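Putative integron gene cassette protein (Uncultured bacterium, PDB 3FUY) is of unknown function, being a protein encoded by a mobile integron gene cassette of a salt-marsh bacterium and folded as a mixed sheet with two helices packed on one face. Local coordinates at residues 108-114 with 152-158; 43-47 with 92-96; 75-79 with 130-135. All blocks are in the same frame, centred on the assembly; numbering follows the deposited sequence.

Contact 1 of 3, residues 108-114 with 152-158; sequences MVYVDLI and QFEMKLR
Asp112 OD2 is gripped from across the strands by Arg158, whose NE donates to it over 2.8 Å in a salt bridge. The oxygen lies at the edge of the guanidinium, in its plane, whereas NE approaches from above the carboxylate, 62° out of that plane. Arg158 can do this because its chain runs extended from CG to NE. Arg95 forms a second salt bridge to the same OD2, so two arginines hold one buried carboxylate oxygen. The other oxygen, OD1, rests 3.5 Å from Lys156 CB and, in addition, OD1 lies 2.8 Å from a water that accepts from Lys156 NZ and Arg158 NH2 and can donate to it; the lysine's salt bridge is with Asp177.

Strands 106-116 and 150-160 are the parallel pair of a beta-alpha-beta unit connected through helix 121-138, and the short segments meet at 21°. Six backbone bonds give the evidence for the register: each of Val109, Val111 and Leu113 uses both its N and its O, and Leu113 N to Lys156 O, at 2.7 Å, is the shortest of them.

On the face bearing Asp112, Tyr110 and Glu154 lie side by side, Glu154 OE1 3.6 Å from Tyr110 CE2, with ring and carboxylate steeply turned against each other. The bent chain of Met108, a selenomethionine, brings Met108 SE to 3.7 Å from Phe153 C. The face toward helix 121-138 is apolar. There Val111 places CG2 between its backbone N and carbonyl carbon (chi1 -57° for CG1), which sets Val111 CG2 3.8 Å from Met155 CB, while Leu113 and Leu157 meet through their CD2 methyls.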
loop_
_atom_site.group_PDB
_atom_site.type_symbol
_atom_site.label_atom_id
_atom_site.label_comp_id
_atom_site.label_asym_id
_atom_site.label_seq_id
_atom_site.Cartn_x
_atom_site.Cartn_y
_atom_site.Cartn_z
HETATM N N MSE B 108 6.440 10.953 18.285
HETATM C CA MSE B 108 7.888 10.874 18.211
HETATM C C MSE B 108 8.315 10.929 16.736
HETATM O O MSE B 108 7.959 10.054 15.941
HETATM C CB MSE B 108 8.377 9.575 18.876
HETATM C CG MSE B 108 9.875 9.355 18.779
HETATM SE SE MSE B 108 10.924 10.623 19.833
HETATM C CE MSE B 108 10.410 10.037 21.636
ATOM N N VAL B 109 9.069 11.960 16.373
ATOM C CA VAL B 109 9.560 12.119 15.009
ATOM C C VAL B 109 11.003 11.649 14.867
ATOM O O VAL B 109 11.899 12.209 15.496
ATOM C CB VAL B 109 9.503 13.591 14.565
ATOM C CG1 VAL B 109 9.904 13.691 13.077
ATOM C CG2 VAL B 109 8.104 14.164 14.813
ATOM N N TYR B 110 11.220 10.623 14.049
ATOM C CA TYR B 110 12.561 10.106 13.763
ATOM C C TYR B 110 13.133 10.780 12.530
ATOM O O TYR B 110 12.544 10.697 11.442
ATOM C CB TYR B 110 12.511 8.592 13.509
ATOM C CG TYR B 110 12.060 7.818 14.702
ATOM C CD1 TYR B 110 10.713 7.572 14.927
ATOM C CD2 TYR B 110 12.986 7.361 15.643
ATOM C CE1 TYR B 110 10.297 6.879 16.048
ATOM C CE2 TYR B 110 12.583 6.667 16.751
ATOM C CZ TYR B 110 11.246 6.425 16.956
ATOM O OH TYR B 110 10.863 5.717 18.068
ATOM N N VAL B 111 14.279 11.427 12.693
ATOM C CA VAL B 111 14.924 12.151 11.616
ATOM C C VAL B 111 16.343 11.626 11.505
ATOM O O VAL B 111 16.887 11.117 12.482
ATOM C CB VAL B 111 14.956 13.669 11.892
ATOM C CG1 VAL B 111 13.554 14.187 12.119
ATOM C CG2 VAL B 111 15.829 13.982 13.134
ATOM N N ASP B 112 16.914 11.709 10.310
ATOM C CA ASP B 112 18.323 11.398 10.087
ATOM C C ASP B 112 19.019 12.726 9.836
ATOM O O ASP B 112 18.489 13.571 9.108
ATOM C CB ASP B 112 18.524 10.533 8.824
ATOM C CG ASP B 112 18.223 9.046 9.032
ATOM O OD1 ASP B 112 17.841 8.622 10.141
ATOM O OD2 ASP B 112 18.371 8.282 8.047
ATOM N N LEU B 113 20.196 12.918 10.427
ATOM C CA LEU B 113 21.071 14.019 10.045
ATOM C C LEU B 113 22.214 13.423 9.234
ATOM O O LEU B 113 22.963 12.577 9.730
ATOM C CB LEU B 113 21.639 14.761 11.264
ATOM C CG LEU B 113 22.600 15.917 10.949
ATOM C CD1 LEU B 113 21.837 17.164 10.519
ATOM C CD2 LEU B 113 23.505 16.241 12.143
ATOM N N ILE B 114 22.343 13.851 7.987
ATOM C CA ILE B 114 23.392 13.322 7.117
ATOM C C ILE B 114 24.458 14.375 6.837
ATOM O O ILE B 114 24.167 15.402 6.233
ATOM C CB ILE B 114 22.814 12.785 5.782
ATOM C CG1 ILE B 114 21.645 11.831 6.048
ATOM C CG2 ILE B 114 23.897 12.083 4.976
ATOM C CD1 ILE B 114 20.888 11.404 4.777
ATOM N N GLN B 152 8.201 15.042 20.368
ATOM C CA GLN B 152 9.613 14.861 20.669
ATOM C C GLN B 152 10.276 14.326 19.415
ATOM O O GLN B 152 9.592 13.834 18.503
ATOM C CB GLN B 152 9.797 13.846 21.802
ATOM C CG GLN B 152 9.030 14.169 23.077
ATOM C CD GLN B 152 9.500 15.439 23.760
ATOM O OE1 GLN B 152 10.655 15.857 23.621
ATOM N NE2 GLN B 152 8.603 16.060 24.518
ATOM N N PHE B 153 11.602 14.386 19.349
ATOM C CA PHE B 153 12.272 13.763 18.211
ATOM C C PHE B 153 13.517 12.972 18.602
ATOM O O PHE B 153 14.067 13.146 19.691
ATOM C CB PHE B 153 12.601 14.785 17.111
ATOM C CG PHE B 153 13.727 15.713 17.453
ATOM C CD1 PHE B 153 14.988 15.519 16.924
ATOM C CD2 PHE B 153 13.524 16.788 18.292
ATOM C CE1 PHE B 153 16.034 16.383 17.244
ATOM C CE2 PHE B 153 14.562 17.656 18.612
ATOM C CZ PHE B 153 15.820 17.456 18.088
ATOM N N GLU B 154 13.935 12.088 17.703
ATOM C CA GLU B 154 15.211 11.392 17.817
ATOM C C GLU B 154 15.956 11.584 16.516
ATOM O O GLU B 154 15.386 11.410 15.423
ATOM C CB GLU B 154 15.024 9.891 18.064
ATOM C CG GLU B 154 14.733 9.502 19.496
ATOM C CD GLU B 154 14.827 7.997 19.708
ATOM O OE1 GLU B 154 15.477 7.323 18.876
ATOM O OE2 GLU B 154 14.246 7.487 20.695
HETATM N N MSE B 155 17.235 11.912 16.632
HETATM C CA MSE B 155 18.065 12.186 15.479
HETATM C C MSE B 155 19.200 11.170 15.323
HETATM O O MSE B 155 20.104 11.086 16.156
HETATM C CB MSE B 155 18.642 13.589 15.600
HETATM C CG MSE B 155 19.537 13.982 14.453
HETATM SE SE MSE B 155 19.884 15.912 14.517
HETATM C CE MSE B 155 18.273 16.424 15.417
ATOM N N LYS B 156 19.140 10.399 14.247
ATOM C CA LYS B 156 20.195 9.457 13.910
ATOM C C LYS B 156 21.234 10.188 13.070
ATOM O O LYS B 156 20.887 11.011 12.213
ATOM C CB LYS B 156 19.600 8.269 13.131
ATOM C CG LYS B 156 20.577 7.154 12.858
ATOM C CD LYS B 156 19.963 6.034 12.032
ATOM C CE LYS B 156 18.862 5.326 12.784
ATOM N NZ LYS B 156 18.161 4.352 11.896
ATOM N N LEU B 157 22.508 9.907 13.317
ATOM C CA LEU B 157 23.584 10.557 12.582
ATOM C C LEU B 157 24.178 9.620 11.531
ATOM O O LEU B 157 24.440 8.448 11.800
ATOM C CB LEU B 157 24.675 11.028 13.542
ATOM C CG LEU B 157 24.181 11.710 14.819
ATOM C CD1 LEU B 157 25.312 11.857 15.859
ATOM C CD2 LEU B 157 23.577 13.062 14.484
ATOM N N ARG B 158 24.381 10.143 10.329
ATOM C CA ARG B 158 24.947 9.355 9.242
ATOM C C ARG B 158 26.051 10.162 8.613
ATOM O O ARG B 158 26.054 11.386 8.683
ATOM C CB ARG B 158 23.883 9.029 8.170
ATOM C CG ARG B 158 22.775 8.090 8.643
ATOM C CD ARG B 158 21.777 7.792 7.533
ATOM N NE ARG B 158 20.744 6.832 7.936
ATOM C CZ ARG B 158 20.925 5.514 7.999
ATOM N NH1 ARG B 158 22.104 4.993 7.668
ATOM N NH2 ARG B 158 19.929 4.714 8.379
HETATM O O HOH W 1 11.947 5.905 21.275
HETATM O O HOH W 2 17.514 5.875 9.506
#

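Contact 2 of 3, residues 43-47 with 92-96; sequences GQFAV and IRIRC
Arg93, early in 92-96, reaches Gly43 with its side chain: NH2 donates to Gly43 O over 2.8 Å. The acceptor lies in the guanidinium plane and the donor in the carbonyl plane, although the angle at hydrogen is a bent 130°. Bends at chi2 and chi3 curl the arginine chain so that its end reaches this loop. A water closes a small ring by donating to Gly43 O and accepting from Arg93 NH1. Asp170 forms a salt bridge with NH2, and Gln44 CG lies oblique to the guanidinium.

Ile94 comes next, its side chain directed at the other strand. Its CG2 is 4.1 Å from Ala46 CB and equally far from Gln44 NE2, whose extended chain crosses the isoleucine at about a right angle. Water spans the gap here: one accepts from the side-chain NE2 of Gln44 and the backbone N of Ile94, while a second accepts from Phe45 N and can donate to Ile94 O. On helix 59-79, Arg73 NH1 donates to Gln44 OE1 and Met69 O accepts from NE2. The carbonyl oxygens of Phe45 and Ile94 are 3.4 Å apart, two acceptors with no bond between them.

At Arg95 the backbones bond directly. Its carbonyl oxygen accepts from Val47 N at 2.9 Å with a nearly straight angle of 171°, and also receives the CA-H of Ala46. Its guanidinium is bonded to Pro169 O and Asp170.

Cys96 then pairs with Val47, its CA 3.1 Å from Val47 O. Arg95 and Cys96 both face Tyr110, a classic beta bulge, and Gly43 and Gln44 both face Asp39, a G1 beta bulge; the contact as a whole is a parallel strand pair, splayed and water-bridged at the Gly43 end, in the middle of a six-stranded mixed sheet.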
loop_
_atom_site.group_PDB
_atom_site.type_symbol
_atom_site.label_atom_id
_atom_site.label_comp_id
_atom_site.label_asym_id
_atom_site.label_seq_id
_atom_site.Cartn_x
_atom_site.Cartn_y
_atom_site.Cartn_z
ATOM N N GLY B 43 9.504 15.888 -2.502
ATOM C CA GLY B 43 10.542 14.870 -2.531
ATOM C C GLY B 43 10.817 14.324 -1.133
ATOM O O GLY B 43 11.955 14.291 -0.688
ATOM N N GLN B 44 9.764 13.912 -0.430
ATOM C CA GLN B 44 9.945 13.329 0.896
ATOM C C GLN B 44 9.210 12.012 1.023
ATOM O O GLN B 44 8.247 11.752 0.291
ATOM C CB GLN B 44 9.422 14.284 1.968
ATOM C CG GLN B 44 10.255 15.515 2.190
ATOM C CD GLN B 44 9.598 16.423 3.227
ATOM O OE1 GLN B 44 8.586 17.051 2.936
ATOM N NE2 GLN B 44 10.155 16.466 4.449
ATOM N N PHE B 45 9.631 11.209 1.996
ATOM C CA PHE B 45 8.951 9.961 2.325
ATOM C C PHE B 45 8.905 9.803 3.836
ATOM O O PHE B 45 9.909 10.005 4.507
ATOM C CB PHE B 45 9.685 8.770 1.698
ATOM C CG PHE B 45 8.946 7.473 1.815
ATOM C CD1 PHE B 45 8.165 7.015 0.760
ATOM C CD2 PHE B 45 9.037 6.697 2.963
ATOM C CE1 PHE B 45 7.476 5.806 0.855
ATOM C CE2 PHE B 45 8.340 5.491 3.073
ATOM C CZ PHE B 45 7.572 5.040 2.009
ATOM N N ALA B 46 7.740 9.466 4.380
ATOM C CA ALA B 46 7.661 9.177 5.809
ATOM C C ALA B 46 6.809 7.962 6.079
ATOM O O ALA B 46 5.847 7.681 5.357
ATOM C CB ALA B 46 7.115 10.385 6.577
ATOM N N VAL B 47 7.157 7.251 7.139
ATOM C CA VAL B 47 6.291 6.224 7.671
ATOM C C VAL B 47 5.486 6.779 8.844
ATOM O O VAL B 47 6.035 7.360 9.774
ATOM C CB VAL B 47 7.085 4.986 8.127
ATOM C CG1 VAL B 47 6.137 3.924 8.660
ATOM C CG2 VAL B 47 7.926 4.422 6.961
ATOM N N ILE B 92 18.770 17.155 6.635
ATOM C CA ILE B 92 17.902 16.711 7.714
ATOM C C ILE B 92 16.700 16.059 7.059
ATOM O O ILE B 92 15.974 16.710 6.312
ATOM C CB ILE B 92 17.406 17.882 8.589
ATOM C CG1 ILE B 92 18.567 18.745 9.070
ATOM C CG2 ILE B 92 16.642 17.358 9.770
ATOM C CD1 ILE B 92 18.140 19.797 10.089
ATOM N N ARG B 93 16.485 14.776 7.323
ATOM C CA ARG B 93 15.448 14.037 6.618
ATOM C C ARG B 93 14.501 13.359 7.584
ATOM O O ARG B 93 14.938 12.722 8.542
ATOM C CB ARG B 93 16.080 12.979 5.702
ATOM C CG ARG B 93 17.150 13.522 4.768
ATOM C CD ARG B 93 16.582 14.569 3.792
ATOM N NE ARG B 93 15.452 14.067 3.006
ATOM C CZ ARG B 93 14.839 14.780 2.061
ATOM N NH1 ARG B 93 15.264 16.004 1.779
ATOM N NH2 ARG B 93 13.817 14.271 1.384
ATOM N N ILE B 94 13.197 13.478 7.343
ATOM C CA ILE B 94 12.256 12.784 8.215
ATOM C C ILE B 94 12.205 11.302 7.816
ATOM O O ILE B 94 12.395 10.961 6.643
ATOM C CB ILE B 94 10.859 13.430 8.172
ATOM C CG1 ILE B 94 10.006 12.937 9.331
ATOM C CG2 ILE B 94 10.159 13.167 6.821
ATOM C CD1 ILE B 94 8.735 13.779 9.558
ATOM N N ARG B 95 11.975 10.417 8.784
ATOM C CA ARG B 95 11.838 8.995 8.468
ATOM C C ARG B 95 10.486 8.468 8.890
ATOM O O ARG B 95 9.796 7.782 8.127
ATOM C CB ARG B 95 12.940 8.173 9.149
ATOM C CG ARG B 95 14.336 8.540 8.722
ATOM C CD ARG B 95 14.530 8.447 7.202
ATOM N NE ARG B 95 15.900 8.814 6.866
ATOM C CZ ARG B 95 16.285 9.386 5.732
ATOM N NH1 ARG B 95 15.401 9.676 4.769
ATOM N NH2 ARG B 95 17.566 9.679 5.567
ATOM N N CYS B 96 10.100 8.788 10.121
ATOM C CA CYS B 96 8.908 8.189 10.698
ATOM C C CYS B 96 8.282 9.145 11.702
ATOM O O CYS B 96 8.980 9.876 12.408
ATOM C CB CYS B 96 9.268 6.856 11.384
ATOM S SG CYS B 96 7.924 6.086 12.333
HETATM O O HOH W 3 13.393 16.865 -0.590
HETATM O O HOH W 4 12.578 15.180 4.827
HETATM O O HOH W 5 12.071 12.308 3.842
#

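Contact 3 of 3, residues 75-79 with 130-135; sequences AQQSI and LAKEKL
Ile79 lays its side chain across the neighbouring helix, its CD1 methyl reaching Ala131, in a helix-helix contact between 59-79 and 121-138, the two helices that pack on the sheet. The short segments cross at 137° with axes 9.3 Å apart, and no hydrogen bond spans them; carbon-to-carbon contacts, mostly of side chains, make the contact.

With CG1 anti to its carbonyl carbon (chi1 -78°) and the chain running on outstretched, Ile79 sends CD1 to 3.7 Å from Ala131 CB. Leu130 slides past it in the opposite direction, with CG 4.1 Å from Ile79 CD1. Lys134 crosses Ile79 obliquely from the other helix, so Ile79 CG1 meets Lys134 CG at 4.0 Å. The aliphatic part of the lysine then continues beside Ser78, where Lys134 CD and CE both come to 3.9 Å from Ser78 CB.

At the other end Ala75 points its CB at the opposing helix, between two neighbours in sequence: Lys134 CB and Leu135 CD2. Within the two segments the closest CA pair is that of Ala75 and Lys134, 5.3 Å apart. On the sheet side, Ile92 underlies Ile79, Ala131 and Leu135 together. The tightest point is Ile79 CD1 against Ala131 CA, at 3.5 Å shorter than usual for two carbons.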
loop_
_atom_site.group_PDB
_atom_site.type_symbol
_atom_site.label_atom_id
_atom_site.label_comp_id
_atom_site.label_asym_id
_atom_site.label_seq_id
_atom_site.Cartn_x
_atom_site.Cartn_y
_atom_site.Cartn_z
ATOM N N ALA B 75 13.073 23.107 8.579
ATOM C CA ALA B 75 14.344 23.093 9.317
ATOM C C ALA B 75 15.532 22.960 8.357
ATOM O O ALA B 75 16.546 23.637 8.524
ATOM C CB ALA B 75 14.367 21.975 10.384
ATOM N N GLN B 76 15.390 22.101 7.346
ATOM C CA GLN B 76 16.428 21.907 6.335
ATOM C C GLN B 76 16.701 23.205 5.588
ATOM O O GLN B 76 17.852 23.593 5.388
ATOM C CB GLN B 76 16.012 20.827 5.329
ATOM C CG GLN B 76 16.941 20.726 4.107
ATOM C CD GLN B 76 18.310 20.132 4.445
ATOM O OE1 GLN B 76 18.453 18.920 4.589
ATOM N NE2 GLN B 76 19.323 20.988 4.546
ATOM N N GLN B 77 15.628 23.878 5.190
ATOM C CA GLN B 77 15.735 25.141 4.473
ATOM C C GLN B 77 16.475 26.201 5.297
ATOM O O GLN B 77 17.187 27.026 4.734
ATOM C CB GLN B 77 14.343 25.638 4.050
ATOM C CG GLN B 77 14.356 26.789 3.064
ATOM C CD GLN B 77 15.136 26.463 1.806
ATOM O OE1 GLN B 77 15.229 25.301 1.405
ATOM N NE2 GLN B 77 15.707 27.488 1.179
ATOM N N SER B 78 16.319 26.168 6.621
ATOM C CA SER B 78 17.010 27.114 7.500
ATOM C C SER B 78 18.498 26.819 7.617
ATOM O O SER B 78 19.293 27.711 7.898
ATOM C CB SER B 78 16.406 27.102 8.907
ATOM O OG SER B 78 15.142 27.726 8.910
ATOM N N ILE B 79 18.863 25.557 7.430
ATOM C CA ILE B 79 20.246 25.133 7.588
ATOM C C ILE B 79 21.020 25.319 6.299
ATOM O O ILE B 79 22.231 25.527 6.315
ATOM C CB ILE B 79 20.334 23.668 8.044
ATOM C CG1 ILE B 79 20.047 23.582 9.540
ATOM C CG2 ILE B 79 21.704 23.090 7.741
ATOM C CD1 ILE B 79 20.744 22.416 10.246
ATOM N N LEU B 130 23.088 22.899 15.535
ATOM C CA LEU B 130 22.268 23.786 14.727
ATOM C C LEU B 130 20.987 23.076 14.307
ATOM O O LEU B 130 19.891 23.608 14.477
ATOM C CB LEU B 130 23.043 24.257 13.505
ATOM C CG LEU B 130 22.314 25.293 12.657
ATOM C CD1 LEU B 130 22.073 26.555 13.476
ATOM C CD2 LEU B 130 23.093 25.594 11.393
ATOM N N ALA B 131 21.135 21.863 13.783
ATOM C CA ALA B 131 19.992 21.053 13.370
ATOM C C ALA B 131 19.019 20.806 14.529
ATOM O O ALA B 131 17.811 20.974 14.374
ATOM C CB ALA B 131 20.461 19.726 12.738
ATOM N N LYS B 132 19.540 20.449 15.702
ATOM C CA LYS B 132 18.670 20.186 16.850
ATOM C C LYS B 132 17.881 21.437 17.251
ATOM O O LYS B 132 16.700 21.368 17.605
ATOM C CB LYS B 132 19.466 19.650 18.046
ATOM C CG LYS B 132 19.993 18.241 17.862
ATOM C CD LYS B 132 20.441 17.614 19.190
ATOM C CE LYS B 132 21.596 18.367 19.824
ATOM N NZ LYS B 132 22.085 17.691 21.074
ATOM N N GLU B 133 18.551 22.579 17.198
ATOM C CA GLU B 133 17.921 23.863 17.460
ATOM C C GLU B 133 16.778 24.098 16.466
ATOM O O GLU B 133 15.653 24.364 16.862
ATOM C CB GLU B 133 18.974 24.965 17.342
ATOM C CG GLU B 133 18.498 26.376 17.622
ATOM C CD GLU B 133 19.588 27.409 17.330
ATOM O OE1 GLU B 133 20.781 27.123 17.599
ATOM O OE2 GLU B 133 19.250 28.502 16.820
ATOM N N LYS B 134 17.066 23.987 15.172
ATOM C CA LYS B 134 16.029 24.205 14.166
ATOM C C LYS B 134 14.859 23.244 14.342
ATOM O O LYS B 134 13.709 23.637 14.190
ATOM C CB LYS B 134 16.592 24.096 12.746
ATOM C CG LYS B 134 17.740 25.061 12.457
ATOM C CD LYS B 134 17.307 26.506 12.631
ATOM C CE LYS B 134 18.421 27.475 12.223
ATOM N NZ LYS B 134 18.016 28.894 12.423
ATOM N N LEU B 135 15.156 21.994 14.686
ATOM C CA LEU B 135 14.108 20.987 14.828
ATOM C C LEU B 135 13.256 21.194 16.073
ATOM O O LEU B 135 12.049 20.958 16.054
ATOM C CB LEU B 135 14.701 19.565 14.821
ATOM C CG LEU B 135 15.173 19.035 13.465
ATOM C CD1 LEU B 135 16.016 17.800 13.695
ATOM C CD2 LEU B 135 13.986 18.722 12.541
#

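From the N terminus, strand 44-49 opens contact 2, which strand 91-100 closes after helix 59-79 has passed over the sheet. That helix opens contact 3 before contact 2 is closed, so the two cross. Contact 1 opens next, on strand 106-116, in series with contact 2; helix 121-138 then closes contact 3, and strand 150-160 closes contact 1, so these two cross as well. Contacts 1 and 2 share a sheet through neighbouring strands, joined by the probable backbone bond of Arg95 N to Tyr110 O and by Val109 packing on Ile94, their centres about 10 Å apart. Contact 3 ties both helices together on one face of the sheet, where Leu113 meets Ala131.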